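Local coordinates for inositol monophosphatase family protein (Staphylococcus aureus, PDB 5I3S) that probably hydrolyses the phosphate ester of inositol monophosphate or a related sugar phosphate, at residues Y124-A132 / L213-G221. Sequence-based numbering, arbitrary orientation.
Sequences YHAKVGEGA and LVILYEVNG
The last turns of helix 206-218 lie across the end of strand 122-127 at 71°, the two short axes approaching to 7.2 Å. A126 and I215 bring their CA atoms within 5.3 Å. So close a crossing suits small residues on the strand side. A126 CB rests 3.7 Å from I215 CG1 and also touches V214 CG1, while A132 CB, on the returning chain, packs against E218 CB and I215 CG2. Branched I215 can serve two neighbours at once: its extended chi2 carries CD1 along the strand to lie 3.5 Å from Y124 O and beside Y124 CB, and CG2 turns to A132. The Y124 ring leads away toward helix 184-193, whose A192 also meets I215 and V219.

The polar part belongs to E218, long enough to cross to the turn and with two oxygens for two N-H donors. Its chi1 brings CG to A126 CB; the bend at chi2 (-61°) then swings the carboxylate against the type II turn from K127 to E130 and the residue that follows it. G129 N donates to OE2 at 2.8 Å, fairly straight at 160° but from well above the carboxylate plane. G131 N gives OE1 a second 2.8 Å bond, on the anti side and tilted from that plane. Glycine suits both donors, since a CB at their positive phi would press on the preceding carbonyl oxygen. Just past E218, the helix ends in a Schellman motif with N220 at C-prime.

Within this sugar phosphatase fold, a helix leading into the five-stranded sheet thus packs on a hairpin of the seven-stranded one through an apolar layer, closed off at the turn by a carboxylate held through both oxygens. Two bonds restrain its rotation, and the paired donors would probably help stabilise its negative charge.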
ATOM      1  N   TYR A 124      15.843   3.115  -6.927  1.00 20.61           N
ATOM      2  CA  TYR A 124      16.461   3.615  -5.702  1.00 19.56           C
ATOM      3  C   TYR A 124      17.853   2.993  -5.604  1.00 18.97           C
ATOM      4  O   TYR A 124      18.038   1.816  -5.881  1.00 19.16           O
ATOM      5  CB  TYR A 124      15.595   3.324  -4.470  1.00 20.34           C
ATOM      6  CG  TYR A 124      14.120   3.823  -4.622  1.00 20.49           C
ATOM      7  CD1 TYR A 124      13.741   5.086  -4.178  1.00 20.12           C
ATOM      8  CD2 TYR A 124      13.145   3.002  -5.180  1.00 18.48           C
ATOM      9  CE1 TYR A 124      12.430   5.550  -4.329  1.00 21.51           C
ATOM     10  CE2 TYR A 124      11.840   3.430  -5.321  1.00 19.44           C
ATOM     11  CZ  TYR A 124      11.477   4.691  -4.900  1.00 19.90           C
ATOM     12  OH  TYR A 124      10.196   5.111  -5.061  1.00 19.43           O
ATOM     13  N   HIS A 125      18.825   3.779  -5.182  1.00 19.53           N
ATOM     14  CA  HIS A 125      20.208   3.355  -5.202  1.00 20.81           C
ATOM     15  C   HIS A 125      21.112   4.210  -4.296  1.00 21.04           C
ATOM     16  O   HIS A 125      20.784   5.354  -3.927  1.00 19.73           O
ATOM     17  CB  HIS A 125      20.743   3.271  -6.658  1.00 21.43           C
ATOM     18  CG  HIS A 125      20.754   4.583  -7.366  1.00 23.78           C
ATOM     19  ND1 HIS A 125      21.918   5.228  -7.728  1.00 24.82           N
ATOM     20  CD2 HIS A 125      19.736   5.382  -7.769  1.00 24.48           C
ATOM     21  CE1 HIS A 125      21.611   6.379  -8.312  1.00 25.24           C
ATOM     22  NE2 HIS A 125      20.297   6.488  -8.357  1.00 24.49           N
ATOM     23  N   ALA A 126      22.240   3.603  -3.927  1.00 21.54           N
ATOM     24  CA  ALA A 126      23.134   4.109  -2.871  1.00 23.06           C
ATOM     25  C   ALA A 126      24.432   3.326  -2.933  1.00 25.19           C
ATOM     26  O   ALA A 126      24.413   2.098  -3.084  1.00 26.62           O
ATOM     27  CB  ALA A 126      22.495   3.925  -1.516  1.00 22.61           C
ATOM     28  N   LYS A 127      25.552   4.015  -2.907  1.00 27.41           N
ATOM     29  CA  LYS A 127      26.836   3.342  -2.725  1.00 30.88           C
ATOM     30  C   LYS A 127      27.159   3.651  -1.310  1.00 27.95           C
ATOM     31  O   LYS A 127      26.937   4.781  -0.901  1.00 26.51           O
ATOM     32  CB  LYS A 127      27.894   3.872  -3.701  1.00 34.41           C
ATOM     33  CG  LYS A 127      29.316   3.403  -3.412  1.00 37.63           C
ATOM     34  CD  LYS A 127      30.291   3.751  -4.534  1.00 42.98           C
ATOM     35  CE  LYS A 127      31.767   3.778  -4.086  1.00 45.89           C
ATOM     36  NZ  LYS A 127      32.144   2.909  -2.928  1.00 47.64           N
ATOM     37  N   VAL A 128      27.611   2.665  -0.533  1.00 28.24           N
ATOM     38  CA  VAL A 128      27.940   2.924   0.896  1.00 32.17           C
ATOM     39  C   VAL A 128      28.863   4.164   0.989  1.00 31.90           C
ATOM     40  O   VAL A 128      29.831   4.268   0.238  1.00 33.66           O
ATOM     41  CB  VAL A 128      28.537   1.682   1.640  1.00 31.43           C
ATOM     42  CG1 VAL A 128      29.925   1.378   1.131  1.00 37.95           C
ATOM     43  CG2 VAL A 128      28.618   1.925   3.145  1.00 31.19           C
ATOM     44  N   GLY A 129      28.542   5.109   1.873  1.00 33.66           N
ATOM     45  CA  GLY A 129      29.329   6.357   2.026  1.00 34.47           C
ATOM     46  C   GLY A 129      28.968   7.562   1.144  1.00 34.14           C
ATOM     47  O   GLY A 129      29.347   8.685   1.459  1.00 29.13           O
ATOM     48  N   GLU A 130      28.216   7.342   0.059  1.00 35.18           N
ATOM     49  CA  GLU A 130      27.961   8.391  -0.955  1.00 33.56           C
ATOM     50  C   GLU A 130      26.525   8.903  -1.090  1.00 32.45           C
ATOM     51  O   GLU A 130      26.225   9.607  -2.066  1.00 30.77           O
ATOM     52  CB  GLU A 130      28.429   7.932  -2.323  1.00 33.62           C
ATOM     53  CG  GLU A 130      29.795   7.285  -2.311  1.00 36.09           C
ATOM     54  CD  GLU A 130      30.679   7.744  -3.435  1.00 39.68           C
ATOM     55  OE1 GLU A 130      30.163   8.239  -4.470  1.00 43.87           O
ATOM     56  OE2 GLU A 130      31.905   7.593  -3.281  1.00 43.46           O
ATOM     57  N   GLY A 131      25.657   8.586  -0.127  1.00 31.70           N
ATOM     58  CA  GLY A 131      24.249   9.030  -0.168  1.00 30.53           C
ATOM     59  C   GLY A 131      23.353   8.114  -0.987  1.00 29.05           C
ATOM     60  O   GLY A 131      23.815   7.267  -1.754  1.00 25.64           O
ATOM     61  N   ALA A 132      22.063   8.345  -0.826  1.00 28.78           N
ATOM     62  CA  ALA A 132      21.021   7.542  -1.399  1.00 29.83           C
ATOM     63  C   ALA A 132      20.200   8.397  -2.332  1.00 27.65           C
ATOM     64  O   ALA A 132      19.957   9.579  -2.072  1.00 25.64           O
ATOM     65  CB  ALA A 132      20.116   6.979  -0.293  1.00 30.85           C
ATOM     66  N   LEU A 213      18.589  -2.134   2.466  1.00 22.37           N
ATOM     67  CA  LEU A 213      19.329  -1.803   3.679  1.00 23.83           C
ATOM     68  C   LEU A 213      20.430  -0.755   3.453  1.00 23.48           C
ATOM     69  O   LEU A 213      20.639   0.108   4.296  1.00 22.67           O
ATOM     70  CB  LEU A 213      19.939  -3.052   4.277  1.00 24.16           C
ATOM     71  CG  LEU A 213      19.670  -3.244   5.741  1.00 29.21           C
ATOM     72  CD1 LEU A 213      18.183  -3.225   6.132  1.00 26.81           C
ATOM     73  CD2 LEU A 213      20.313  -4.578   6.102  1.00 32.33           C
ATOM     74  N   VAL A 214      21.087  -0.817   2.301  1.00 22.36           N
ATOM     75  CA  VAL A 214      22.190   0.120   1.990  1.00 22.91           C
ATOM     76  C   VAL A 214      21.628   1.523   1.831  1.00 21.72           C
ATOM     77  O   VAL A 214      22.202   2.507   2.345  1.00 23.45           O
ATOM     78  CB  VAL A 214      22.976  -0.328   0.719  1.00 24.32           C
ATOM     79  CG1 VAL A 214      24.119   0.632   0.372  1.00 25.46           C
ATOM     80  CG2 VAL A 214      23.519  -1.748   0.898  1.00 25.35           C
ATOM     81  N   ILE A 215      20.471   1.603   1.171  1.00 20.76           N
ATOM     82  CA  ILE A 215      19.745   2.869   0.947  1.00 20.90           C
ATOM     83  C   ILE A 215      19.269   3.460   2.293  1.00 21.45           C
ATOM     84  O   ILE A 215      19.496   4.639   2.622  1.00 21.48           O
ATOM     85  CB  ILE A 215      18.577   2.642  -0.081  1.00 20.67           C
ATOM     86  CG1 ILE A 215      19.150   2.274  -1.470  1.00 20.37           C
ATOM     87  CG2 ILE A 215      17.703   3.873  -0.209  1.00 20.36           C
ATOM     88  CD1 ILE A 215      18.256   1.464  -2.375  1.00 19.64           C
ATOM     89  N   LEU A 216      18.642   2.621   3.092  1.00 20.88           N
ATOM     90  CA  LEU A 216      18.209   3.000   4.427  1.00 20.93           C
ATOM     91  C   LEU A 216      19.340   3.584   5.229  1.00 19.98           C
ATOM     92  O   LEU A 216      19.194   4.613   5.836  1.00 20.99           O
ATOM     93  CB  LEU A 216      17.681   1.732   5.167  1.00 21.49           C
ATOM     94  CG  LEU A 216      16.725   1.784   6.355  1.00 21.88           C
ATOM     95  CD1 LEU A 216      17.198   0.990   7.556  1.00 24.46           C
ATOM     96  CD2 LEU A 216      16.281   3.183   6.741  1.00 24.17           C
ATOM     97  N   TYR A 217      20.476   2.913   5.247  1.00 20.65           N
ATOM     98  CA  TYR A 217      21.570   3.342   6.097  1.00 22.35           C
ATOM     99  C   TYR A 217      22.176   4.718   5.614  1.00 24.72           C
ATOM    100  O   TYR A 217      22.501   5.574   6.455  1.00 24.63           O
ATOM    101  CB  TYR A 217      22.609   2.224   6.269  1.00 23.23           C
ATOM    102  CG  TYR A 217      22.248   1.079   7.265  1.00 25.38           C
ATOM    103  CD1 TYR A 217      21.436   1.269   8.421  1.00 22.45           C
ATOM    104  CD2 TYR A 217      22.816  -0.170   7.096  1.00 26.24           C
ATOM    105  N   GLU A 218      22.219   4.968   4.301  1.00 24.15           N
ATOM    106  CA  GLU A 218      22.624   6.291   3.797  1.00 24.32           C
ATOM    107  C   GLU A 218      21.758   7.460   4.228  1.00 24.90           C
ATOM    108  O   GLU A 218      22.298   8.551   4.374  1.00 27.31           O
ATOM    109  CB  GLU A 218      22.791   6.307   2.300  1.00 23.48           C
ATOM    110  CG  GLU A 218      23.943   5.447   1.861  1.00 26.52           C
ATOM    111  CD  GLU A 218      25.299   5.914   2.434  1.00 27.51           C
ATOM    112  OE1 GLU A 218      25.687   7.095   2.214  1.00 26.58           O
ATOM    113  OE2 GLU A 218      25.983   5.081   3.070  1.00 29.08           O
ATOM    114  N   VAL A 219      20.474   7.252   4.534  1.00 23.42           N
ATOM    115  CA  VAL A 219      19.679   8.349   5.129  1.00 23.01           C
ATOM    116  C   VAL A 219      19.595   8.294   6.662  1.00 23.13           C
ATOM    117  O   VAL A 219      18.667   8.877   7.274  1.00 21.38           O
ATOM    118  CB  VAL A 219      18.260   8.475   4.519  1.00 22.81           C
ATOM    119  CG1 VAL A 219      18.344   8.806   3.028  1.00 23.73           C
ATOM    120  CG2 VAL A 219      17.426   7.226   4.753  1.00 23.15           C
ATOM    121  N   ASN A 220      20.532   7.582   7.282  1.00 24.38           N
ATOM    122  CA  ASN A 220      20.607   7.495   8.765  1.00 30.01           C
ATOM    123  C   ASN A 220      19.503   6.747   9.439  1.00 26.57           C
ATOM    124  O   ASN A 220      19.268   7.003  10.628  1.00 25.24           O
ATOM    125  CB  ASN A 220      20.730   8.896   9.439  1.00 35.88           C
ATOM    126  CG  ASN A 220      22.132   9.222   9.803  1.00 43.64           C
ATOM    127  OD1 ASN A 220      22.801   9.993   9.112  1.00 51.20           O
ATOM    128  ND2 ASN A 220      22.610   8.609  10.888  1.00 53.32           N
ATOM    129  N   GLY A 221      18.873   5.800   8.738  1.00 24.94           N
ATOM    130  CA  GLY A 221      17.877   4.943   9.384  1.00 27.25           C
ATOM    131  C   GLY A 221      18.554   3.839  10.171  1.00 29.32           C
ATOM    132  O   GLY A 221      19.780   3.684  10.048  1.00 30.89           O
TER